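Local coordinates for serpin B3 (PDB 4ZK3), which probably inhibits proteases as a member of the serpin family and gives rise to Pso p27, a psoriasis-linked form that assembles into large aggregates, at residues 25-31 with 382-388; 104-108 with 126-130; 225-229 with 256-260; 278-284 with 360-365. All blocks are in the same frame, centred on the assembly; numbering follows the deposited sequence.

Contact 1. Residues 25-31 with 382-388; sequences NNIFYSP and LFYGRFS
In sheet B of the serpin fold, the antiparallel pairing of strands 27-29 and 380-387 sets I27 and Y29 in hydrogen-bonded pairs with R386 and Y384, and F28 in a non-hydrogen-bonded pair with G385. I27 N to R386 O spans 2.9 Å. G385, which carries no side chain, leaves room for F28 CD1 close to its CA; CG anti to the backbone N (chi1 -175°) carries F28 CZ to F383 CB at 3.5 Å. The F28 and F383 rings are nearly parallel but slid apart and barely overlap. On the other face Y29 and Y384 run side by side, and helix 4-19 packs against them; Y29 OH bonds M12 O.

At the strand end R386 bends at chi3 and grips N25 O side-on, NE at 3.0 Å and NH2 at 2.7 Å, with the oxygen in the guanidinium plane. S388 OG reaches the same oxygen from above the carbonyl plane at 2.9 Å, so three donors hold it. I27 CD1 sits over the centre of the guanidinium, 3.6 Å from R386 CZ, while NH1 goes to E258 in a salt bridge. S388 N bonds N26 OD1 at 2.9 Å. At the far end S30, the N-cap of helix 31-42, binds S33 N through OG, and the same OG donates to L382 O at 2.6 Å.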
# COMPACT_ATOMS: atom_id res chain seq x y z
N ASN A 25 13.80 6.66 7.80
CA ASN A 25 13.92 5.48 8.62
C ASN A 25 12.70 4.55 8.41
O ASN A 25 12.84 3.38 8.06
CB ASN A 25 14.03 5.87 10.09
CG ASN A 25 15.22 6.79 10.38
OD1 ASN A 25 16.18 6.91 9.60
ND2 ASN A 25 15.16 7.44 11.52
N ASN A 26 11.51 5.10 8.60
CA ASN A 26 10.26 4.33 8.40
C ASN A 26 9.80 4.27 6.96
O ASN A 26 10.02 5.24 6.18
CB ASN A 26 9.15 4.97 9.23
CG ASN A 26 9.53 5.03 10.65
OD1 ASN A 26 10.40 4.29 11.05
ND2 ASN A 26 8.87 5.85 11.43
N ILE A 27 9.10 3.17 6.62
CA ILE A 27 8.59 2.91 5.28
C ILE A 27 7.11 2.47 5.50
O ILE A 27 6.81 1.72 6.40
CB ILE A 27 9.40 1.78 4.61
CG1 ILE A 27 10.83 2.26 4.23
CG2 ILE A 27 8.65 1.18 3.41
CD1 ILE A 27 11.71 1.09 3.84
N PHE A 28 6.19 3.01 4.73
CA PHE A 28 4.80 2.56 4.81
C PHE A 28 4.08 2.96 3.53
O PHE A 28 4.17 4.11 3.04
CB PHE A 28 4.13 3.06 6.08
CG PHE A 28 2.78 2.54 6.25
CD1 PHE A 28 2.59 1.23 6.68
CD2 PHE A 28 1.69 3.31 5.86
CE1 PHE A 28 1.30 0.70 6.78
CE2 PHE A 28 0.39 2.77 5.91
CZ PHE A 28 0.20 1.47 6.39
N TYR A 29 3.38 1.97 2.93
CA TYR A 29 2.78 2.15 1.61
C TYR A 29 1.73 1.05 1.39
O TYR A 29 1.70 0.03 2.13
CB TYR A 29 3.80 2.10 0.48
CG TYR A 29 4.57 0.78 0.32
CD1 TYR A 29 5.71 0.52 1.12
CD2 TYR A 29 4.27 -0.11 -0.69
CE1 TYR A 29 6.43 -0.68 0.98
CE2 TYR A 29 4.98 -1.28 -0.85
CZ TYR A 29 6.06 -1.58 0.00
OH TYR A 29 6.81 -2.73 -0.21
N SER A 30 0.84 1.35 0.46
CA SER A 30 -0.17 0.39 0.01
C SER A 30 0.17 -0.11 -1.37
O SER A 30 -0.14 0.55 -2.37
CB SER A 30 -1.57 0.98 -0.02
OG SER A 30 -2.44 0.00 -0.61
N PRO A 31 0.71 -1.32 -1.44
CA PRO A 31 1.00 -1.87 -2.76
C PRO A 31 -0.24 -2.05 -3.61
O PRO A 31 -0.21 -1.87 -4.83
CB PRO A 31 1.61 -3.24 -2.45
CG PRO A 31 1.22 -3.56 -1.03
CD PRO A 31 1.07 -2.23 -0.34
N LEU A 382 -2.59 -5.41 1.90
CA LEU A 382 -3.12 -4.08 1.58
C LEU A 382 -2.12 -2.96 1.90
O LEU A 382 -2.13 -1.91 1.20
CB LEU A 382 -4.41 -3.85 2.37
CG LEU A 382 -5.53 -4.88 2.12
CD1 LEU A 382 -6.69 -4.68 3.05
CD2 LEU A 382 -5.99 -5.02 0.71
N PHE A 383 -1.34 -3.16 2.96
CA PHE A 383 -0.41 -2.16 3.45
C PHE A 383 0.79 -2.89 4.00
O PHE A 383 0.65 -4.00 4.59
CB PHE A 383 -0.97 -1.31 4.63
CG PHE A 383 -2.27 -0.54 4.33
CD1 PHE A 383 -2.26 0.75 3.80
CD2 PHE A 383 -3.51 -1.15 4.65
CE1 PHE A 383 -3.48 1.43 3.60
CE2 PHE A 383 -4.71 -0.50 4.40
CZ PHE A 383 -4.70 0.80 3.88
N TYR A 384 1.97 -2.27 3.82
CA TYR A 384 3.24 -2.90 4.22
C TYR A 384 4.19 -1.83 4.70
O TYR A 384 4.22 -0.73 4.16
CB TYR A 384 3.88 -3.67 3.03
CG TYR A 384 5.08 -4.51 3.39
CD1 TYR A 384 6.35 -3.98 3.39
CD2 TYR A 384 4.92 -5.85 3.77
CE1 TYR A 384 7.43 -4.77 3.70
CE2 TYR A 384 6.00 -6.64 4.12
CZ TYR A 384 7.25 -6.07 4.13
OH TYR A 384 8.35 -6.85 4.43
N GLY A 385 4.99 -2.16 5.70
CA GLY A 385 5.82 -1.17 6.33
C GLY A 385 6.97 -1.66 7.15
O GLY A 385 7.08 -2.84 7.49
N ARG A 386 7.85 -0.71 7.44
CA ARG A 386 8.96 -0.93 8.36
C ARG A 386 8.97 0.21 9.36
O ARG A 386 8.90 1.41 8.97
CB ARG A 386 10.31 -0.92 7.65
CG ARG A 386 11.47 -0.90 8.67
CD ARG A 386 12.79 -0.87 8.01
NE ARG A 386 13.11 0.42 7.53
CZ ARG A 386 13.98 0.70 6.55
NH1 ARG A 386 14.61 -0.23 5.85
NH2 ARG A 386 14.20 1.97 6.25
N PHE A 387 8.94 -0.17 10.63
CA PHE A 387 9.07 0.79 11.74
C PHE A 387 10.48 0.72 12.32
O PHE A 387 10.80 -0.23 13.00
CB PHE A 387 8.12 0.43 12.85
CG PHE A 387 8.01 1.50 13.91
CD1 PHE A 387 7.44 2.74 13.62
CD2 PHE A 387 8.53 1.28 15.21
CE1 PHE A 387 7.35 3.71 14.60
CE2 PHE A 387 8.41 2.24 16.19
CZ PHE A 387 7.82 3.46 15.88
N SER A 388 11.30 1.73 12.04
CA SER A 388 12.68 1.79 12.46
C SER A 388 12.89 2.70 13.65
O SER A 388 13.83 2.51 14.41
CB SER A 388 13.52 2.34 11.30
OG SER A 388 13.46 1.44 10.19

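Contact 2. Residues 104-108 with 126-130; sequences ANKLF and FYQTS
L107 N bonds S130 O at 2.8 Å, almost straight at 172°, and this bond is the stronger of two in the parallel pairing that completes a beta-alpha-beta crossover of serpin sheet A: strand 99-110, helix 117-127, strand 130-134. One step back along the chain S130 N reaches N105 O only weakly, at 3.3 Å. Two waters bridge the seam. Water 2 donates to N105 O and lies 2.7 Å from S130 OG; water 1 accepts from N105 N and donates to Q128 O. Q128 has a left-handed backbone conformation (phi 58°) as the chain leaves the helix.

N105 points at the connection. Its amide OD1 lies 2.9 Å from Y127 O, two acceptors that cannot bond each other, and near the edge of the Y127 ring. ND2 is the end that finds partners: it bonds S36 OG and, weakly, N178 OD1, which probably fixes the rotation of the amide despite the unfavourable oxygen pair.

Further out, T129 divides its branches. OG1, weakly bonded to I123 O, lies 3.5 Å from N105 CB; with OG1 beside the backbone N (chi1 -55°), CG2 is turned to the strand's backbone, 3.5 Å from L107 N and also against K106 CA. Helix 31-42 covers this side, M40 touching both N105 and T129. On the face that carries K106 and S130, K106 runs fully extended to a salt bridge with E132 and a cation-pi contact with W150, and S130 OG lies alongside its chain, 3.6 Å from K106 CG.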
# COMPACT_ATOMS: atom_id res chain seq x y z
N ALA A 104 -11.45 3.14 -3.54
CA ALA A 104 -12.09 3.77 -4.68
C ALA A 104 -11.05 4.19 -5.71
O ALA A 104 -9.90 4.55 -5.36
CB ALA A 104 -12.82 5.01 -4.20
N ASN A 105 -11.50 4.21 -6.96
CA ASN A 105 -10.75 4.61 -8.09
C ASN A 105 -11.47 5.73 -8.77
O ASN A 105 -12.69 5.71 -8.87
CB ASN A 105 -10.64 3.40 -9.04
CG ASN A 105 -9.76 2.34 -8.49
OD1 ASN A 105 -10.13 1.14 -8.34
ND2 ASN A 105 -8.59 2.75 -8.14
N LYS A 106 -10.75 6.71 -9.27
CA LYS A 106 -11.37 7.81 -9.96
C LYS A 106 -10.50 8.41 -11.07
O LYS A 106 -9.31 8.53 -10.93
CB LYS A 106 -11.76 8.94 -8.96
CG LYS A 106 -12.70 10.00 -9.57
CD LYS A 106 -13.26 10.92 -8.50
CE LYS A 106 -14.18 11.98 -9.06
NZ LYS A 106 -14.94 12.74 -8.00
N LEU A 107 -11.15 8.80 -12.17
CA LEU A 107 -10.55 9.54 -13.25
C LEU A 107 -10.97 11.01 -13.21
O LEU A 107 -12.14 11.35 -13.29
CB LEU A 107 -10.89 8.88 -14.59
CG LEU A 107 -10.53 9.70 -15.84
CD1 LEU A 107 -9.07 10.02 -15.93
CD2 LEU A 107 -10.95 9.04 -17.12
N PHE A 108 -10.00 11.89 -13.14
CA PHE A 108 -10.23 13.32 -13.26
C PHE A 108 -9.64 13.69 -14.64
O PHE A 108 -8.43 13.58 -14.87
CB PHE A 108 -9.53 14.12 -12.17
CG PHE A 108 -10.08 13.92 -10.77
CD1 PHE A 108 -9.56 12.90 -9.94
CD2 PHE A 108 -11.06 14.74 -10.27
CE1 PHE A 108 -10.05 12.70 -8.65
CE2 PHE A 108 -11.53 14.55 -8.96
CZ PHE A 108 -11.02 13.54 -8.16
N PHE A 126 -13.93 -2.78 -14.71
CA PHE A 126 -12.91 -3.55 -13.94
C PHE A 126 -12.43 -2.91 -12.62
O PHE A 126 -12.08 -3.64 -11.67
CB PHE A 126 -11.70 -3.89 -14.80
CG PHE A 126 -12.05 -4.69 -16.01
CD1 PHE A 126 -12.46 -6.01 -15.87
CD2 PHE A 126 -12.05 -4.10 -17.27
CE1 PHE A 126 -12.83 -6.74 -16.99
CE2 PHE A 126 -12.43 -4.83 -18.39
CZ PHE A 126 -12.81 -6.15 -18.25
N TYR A 127 -12.44 -1.57 -12.58
CA TYR A 127 -11.85 -0.81 -11.46
C TYR A 127 -12.88 0.03 -10.76
O TYR A 127 -12.55 0.75 -9.84
CB TYR A 127 -10.72 0.08 -11.99
CG TYR A 127 -9.55 -0.73 -12.38
CD1 TYR A 127 -8.62 -1.14 -11.43
CD2 TYR A 127 -9.44 -1.22 -13.66
CE1 TYR A 127 -7.56 -1.95 -11.79
CE2 TYR A 127 -8.39 -2.06 -14.02
CZ TYR A 127 -7.46 -2.40 -13.10
OH TYR A 127 -6.44 -3.25 -13.46
N GLN A 128 -14.15 -0.07 -11.17
CA GLN A 128 -15.24 0.67 -10.51
C GLN A 128 -14.94 2.16 -10.53
O GLN A 128 -15.34 2.91 -9.66
CB GLN A 128 -15.45 0.17 -9.07
CG GLN A 128 -15.51 -1.34 -8.89
CD GLN A 128 -15.66 -1.80 -7.38
OE1 GLN A 128 -15.16 -1.17 -6.41
NE2 GLN A 128 -16.35 -2.92 -7.20
N THR A 129 -14.23 2.61 -11.55
CA THR A 129 -13.77 3.97 -11.61
C THR A 129 -14.94 4.95 -11.93
O THR A 129 -15.66 4.74 -12.90
CB THR A 129 -12.66 4.06 -12.67
OG1 THR A 129 -11.63 3.10 -12.35
CG2 THR A 129 -12.07 5.47 -12.68
N SER A 130 -15.06 6.03 -11.17
CA SER A 130 -15.98 7.11 -11.53
C SER A 130 -15.14 8.18 -12.22
O SER A 130 -13.91 8.15 -12.14
CB SER A 130 -16.70 7.68 -10.29
OG SER A 130 -15.73 8.13 -9.35
O HOH W 1 -14.24 3.05 -7.19
O HOH W 2 -14.87 6.50 -7.44

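Contact 3. Residues 225-229 with 256-260; sequences EDVQA and KLEEK
K256 crosses Q228 obliquely, its ammonium NZ donating to Q228 OE1 at 3.0 Å in the carbonyl plane, on a lone pair. The same NZ donates to D226 O at 3.2 Å, somewhat tilted from that carbonyl plane. K256 reaches this far because its chain is extended throughout beyond CG. Beside the polar pair V227 supplies the apolar part of the contact, pointing at helix 254-260 and dividing its two methyls between neighbouring turns: CG1 lies 3.7 Å from K260 CB and CG2 3.8 Å from L257 CD1. The V227 side chain stands nearly perpendicular to that of L257 and runs antiparallel alongside that of K260. L257 CD1 also approaches A229 CB, at 4.1 Å.

The second shell fixes the glutamine. Q228 folds at chi2 (72°), which brings its amide back over the turn, where NE2 donates to E225 OE1 at 3.1 Å on the syn side of the carboxylate and near the amide plane. The backbone is set by a G1 beta bulge, Q228 and A229 both facing L224, in the hairpin that joins strands 206-224 and 229-235 of the serpin fold; the contact packs this hairpin against the short helix 254-260.

Within the contact the ammonium is met by neutral oxygens, with D226 OD1 6.8 Å from K256 NZ. The amide of Q228 thus stands between a cation and the E225 carboxylate, bonded to each through the matching end, so both charges would polarise it in the same sense and probably strengthen the two bonds.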
# COMPACT_ATOMS: atom_id res chain seq x y z
N GLU A 225 13.73 -19.65 13.24
CA GLU A 225 15.14 -19.84 13.54
C GLU A 225 15.75 -20.23 12.21
O GLU A 225 15.43 -21.28 11.68
CB GLU A 225 15.39 -20.90 14.63
CG GLU A 225 16.88 -21.26 14.86
CD GLU A 225 17.93 -20.20 14.43
OE1 GLU A 225 17.62 -18.99 14.25
OE2 GLU A 225 19.11 -20.60 14.26
N ASP A 226 16.63 -19.38 11.71
CA ASP A 226 17.13 -19.47 10.34
C ASP A 226 17.38 -18.06 9.78
O ASP A 226 18.46 -17.81 9.24
CB ASP A 226 16.22 -20.31 9.39
CG ASP A 226 14.80 -19.74 9.24
OD1 ASP A 226 14.68 -18.53 9.00
OD2 ASP A 226 13.79 -20.49 9.29
N VAL A 227 16.39 -17.17 9.91
CA VAL A 227 16.62 -15.72 9.72
C VAL A 227 16.73 -15.02 11.07
O VAL A 227 16.90 -13.80 11.10
CB VAL A 227 15.54 -15.01 8.87
CG1 VAL A 227 15.79 -15.31 7.40
CG2 VAL A 227 14.14 -15.39 9.29
N GLN A 228 16.65 -15.82 12.14
CA GLN A 228 16.74 -15.41 13.53
C GLN A 228 15.67 -14.33 13.75
O GLN A 228 15.97 -13.20 14.05
CB GLN A 228 18.17 -14.89 13.88
CG GLN A 228 19.31 -15.93 13.84
CD GLN A 228 19.69 -16.37 12.41
OE1 GLN A 228 20.15 -15.56 11.58
NE2 GLN A 228 19.48 -17.66 12.12
N ALA A 229 14.42 -14.70 13.54
CA ALA A 229 13.30 -13.76 13.71
C ALA A 229 12.11 -14.50 14.24
O ALA A 229 12.09 -15.74 14.29
CB ALA A 229 12.94 -13.14 12.37
N LYS A 256 19.42 -8.33 7.69
CA LYS A 256 19.42 -9.68 7.11
C LYS A 256 18.00 -10.11 6.73
O LYS A 256 17.79 -10.63 5.62
CB LYS A 256 19.98 -10.74 8.08
CG LYS A 256 20.20 -12.11 7.41
CD LYS A 256 20.19 -13.26 8.41
CE LYS A 256 20.44 -14.61 7.73
NZ LYS A 256 20.81 -15.71 8.68
N LEU A 257 17.05 -9.91 7.65
CA LEU A 257 15.67 -10.28 7.41
C LEU A 257 15.19 -9.62 6.13
O LEU A 257 14.54 -10.27 5.31
CB LEU A 257 14.80 -9.87 8.58
CG LEU A 257 13.32 -10.25 8.60
CD1 LEU A 257 13.16 -11.76 8.54
CD2 LEU A 257 12.66 -9.68 9.85
N GLU A 258 15.56 -8.36 5.92
CA GLU A 258 15.15 -7.67 4.70
C GLU A 258 15.73 -8.32 3.43
O GLU A 258 15.09 -8.30 2.39
CB GLU A 258 15.47 -6.18 4.75
CG GLU A 258 14.67 -5.41 5.79
CD GLU A 258 15.19 -3.99 5.98
OE1 GLU A 258 16.41 -3.82 6.21
OE2 GLU A 258 14.39 -3.04 5.90
N GLU A 259 16.94 -8.87 3.52
CA GLU A 259 17.58 -9.52 2.37
C GLU A 259 16.92 -10.83 2.04
O GLU A 259 16.73 -11.18 0.89
CB GLU A 259 19.08 -9.72 2.66
CG GLU A 259 19.89 -8.42 2.64
CD GLU A 259 21.26 -8.54 3.35
OE1 GLU A 259 21.60 -9.64 3.87
OE2 GLU A 259 21.98 -7.52 3.39
N LYS A 260 16.54 -11.57 3.06
CA LYS A 260 16.00 -12.90 2.87
C LYS A 260 14.48 -12.98 2.63
O LYS A 260 13.97 -14.00 2.17
CB LYS A 260 16.34 -13.72 4.11
CG LYS A 260 17.75 -13.48 4.64
CD LYS A 260 18.58 -14.75 4.66
CE LYS A 260 19.00 -15.15 3.25
NZ LYS A 260 19.80 -16.40 3.28

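Contact 4. Residues 278-284 with 360-365; sequences TRVDLHL and NEEFHC
H283 and H364 stack offset and point the same way, ring centroids 3.8 Å apart and planes only 6° from parallel. H364 NE2 sits over the centre of the H283 ring, 3.4 Å from H283 CE1. Matching torsions, CG anti to the carbonyl carbon in both (chi1 -66° and -71°) and nearly the same chi2, leave the rings parallel. The D281 carboxylate is modelled too close to H283 NE2, so its placing and that of the H283 ring end are doubtful. D281 O lies at the edge of H364, 3.4 Å from its CD2, while E362 CB lies near the rim of the H364 face turned away from H283.

The histidines occupy one face of serpin sheet C, where strand 361-364, just after the reactive-loop region, pairs in parallel with strand 276-294. F363 N to D281 O and H283 N to F363 O are both 3.0 Å, and C365 N bonds H283 O at 2.9 Å. On the other face V280 CG1 presses on F363 CB at 3.4 Å; L282, paired with F363 across the strands, touches F363 CD2 through CD1 at 3.7 Å. L282 and F363 both meet L232 in strand 229-235.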
# COMPACT_ATOMS: atom_id res chain seq x y z
N THR A 278 -0.21 -19.93 20.64
CA THR A 278 0.92 -19.84 21.58
C THR A 278 0.65 -18.60 22.45
O THR A 278 0.17 -17.55 21.92
CB THR A 278 2.26 -19.56 20.84
OG1 THR A 278 2.42 -20.45 19.72
CG2 THR A 278 3.47 -19.66 21.78
N ARG A 279 0.92 -18.68 23.76
CA ARG A 279 0.76 -17.52 24.67
C ARG A 279 1.98 -16.60 24.66
O ARG A 279 3.09 -17.07 24.84
CB ARG A 279 0.48 -18.01 26.08
CG ARG A 279 -0.74 -18.92 26.14
CD ARG A 279 -1.10 -19.35 27.56
NE ARG A 279 -0.87 -20.79 27.74
CZ ARG A 279 0.27 -21.32 28.20
NH1 ARG A 279 1.30 -20.56 28.54
NH2 ARG A 279 0.36 -22.65 28.32
N VAL A 280 1.76 -15.29 24.43
CA VAL A 280 2.86 -14.30 24.23
C VAL A 280 2.73 -12.99 25.14
O VAL A 280 1.55 -12.50 25.14
CB VAL A 280 2.78 -13.95 22.70
CG1 VAL A 280 3.82 -12.91 22.29
CG2 VAL A 280 2.91 -15.23 21.83
N ASP A 281 3.79 -12.50 25.91
CA ASP A 281 3.89 -11.04 26.51
C ASP A 281 4.13 -10.38 25.13
O ASP A 281 5.26 -10.38 24.61
CB ASP A 281 5.01 -10.48 27.74
CG ASP A 281 4.46 -9.14 28.72
OD1 ASP A 281 3.31 -9.18 29.14
OD2 ASP A 281 4.95 -7.99 29.17
N LEU A 282 3.05 -9.88 24.52
CA LEU A 282 3.20 -8.99 23.36
C LEU A 282 3.38 -7.58 23.87
O LEU A 282 2.53 -7.08 24.55
CB LEU A 282 1.96 -9.06 22.46
CG LEU A 282 1.81 -8.01 21.34
CD1 LEU A 282 3.04 -8.01 20.42
CD2 LEU A 282 0.51 -8.31 20.64
N HIS A 283 4.50 -6.96 23.54
CA HIS A 283 4.73 -5.53 23.75
C HIS A 283 4.79 -4.92 22.36
O HIS A 283 5.69 -5.25 21.53
CB HIS A 283 6.02 -5.27 24.54
CG HIS A 283 6.01 -5.77 25.97
ND1 HIS A 283 7.06 -5.53 26.84
CD2 HIS A 283 5.09 -6.47 26.70
CE1 HIS A 283 6.81 -6.09 28.01
NE2 HIS A 283 5.63 -6.68 27.96
N LEU A 284 3.83 -4.04 22.08
CA LEU A 284 3.71 -3.33 20.79
C LEU A 284 3.55 -1.85 21.04
O LEU A 284 2.72 -1.46 21.83
CB LEU A 284 2.46 -3.88 20.07
CG LEU A 284 2.24 -3.44 18.60
CD1 LEU A 284 3.25 -4.09 17.67
CD2 LEU A 284 0.83 -3.73 18.13
N ASN A 360 4.90 -17.68 28.24
CA ASN A 360 6.27 -18.19 27.87
C ASN A 360 6.99 -17.33 26.80
O ASN A 360 7.97 -16.63 27.14
CB ASN A 360 6.18 -19.66 27.42
CG ASN A 360 5.15 -19.86 26.31
OD1 ASN A 360 5.42 -19.58 25.14
ND2 ASN A 360 3.97 -20.31 26.67
N GLU A 361 6.49 -17.36 25.55
CA GLU A 361 7.09 -16.62 24.44
C GLU A 361 6.95 -15.12 24.65
O GLU A 361 5.88 -14.61 25.01
CB GLU A 361 6.45 -16.95 23.08
CG GLU A 361 6.95 -18.18 22.33
CD GLU A 361 8.45 -18.34 22.33
OE1 GLU A 361 9.21 -17.39 22.02
OE2 GLU A 361 8.88 -19.46 22.64
N GLU A 362 8.02 -14.42 24.35
CA GLU A 362 8.02 -12.97 24.35
C GLU A 362 8.09 -12.47 22.92
O GLU A 362 8.81 -13.03 22.09
CB GLU A 362 9.23 -12.46 25.13
CG GLU A 362 9.22 -12.89 26.59
CD GLU A 362 10.10 -12.03 27.43
OE1 GLU A 362 11.05 -11.46 26.86
OE2 GLU A 362 9.81 -11.89 28.63
N PHE A 363 7.33 -11.39 22.66
CA PHE A 363 7.37 -10.67 21.38
C PHE A 363 7.38 -9.16 21.69
O PHE A 363 6.33 -8.52 21.79
CB PHE A 363 6.15 -11.09 20.53
CG PHE A 363 6.29 -10.78 19.08
CD1 PHE A 363 6.83 -11.70 18.21
CD2 PHE A 363 5.84 -9.57 18.57
CE1 PHE A 363 6.95 -11.41 16.87
CE2 PHE A 363 5.96 -9.26 17.23
CZ PHE A 363 6.54 -10.17 16.37
N HIS A 364 8.56 -8.61 21.85
CA HIS A 364 8.74 -7.27 22.30
C HIS A 364 9.26 -6.41 21.23
O HIS A 364 10.43 -6.40 20.99
CB HIS A 364 9.75 -7.24 23.44
CG HIS A 364 9.23 -7.82 24.72
ND1 HIS A 364 9.99 -7.88 25.88
CD2 HIS A 364 8.03 -8.38 25.03
CE1 HIS A 364 9.29 -8.45 26.83
NE2 HIS A 364 8.10 -8.77 26.35
N CYS A 365 8.40 -5.61 20.62
CA CYS A 365 8.77 -4.75 19.52
C CYS A 365 9.40 -3.43 20.00
O CYS A 365 8.79 -2.38 19.88
CB CYS A 365 7.52 -4.49 18.69
SG CYS A 365 6.82 -6.01 18.03

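How the contacts relate
Contacts 2, 3 and 4 all fall within the chain loop closed by contact 1. Contacts 1 and 3 touch directly: R386 NH1 and E258 OE2 form a salt bridge of 2.8 Å, tying sheet B to helix 254-260. Contact 4 comes within about 6 Å of contact 1 and about 7 Å of contact 3 (nearest atoms), but touches neither. Contact 2 lies on the opposite side of the chain's centre from contacts 3 and 4, its centre about 42 Å from that of contact 4. Strand 340-351, between strands 174-185 and 325-336, is consistent with the cleaved, loop-inserted serpin state; strand 361-364 of contact 4 follows the unmodelled 353-359.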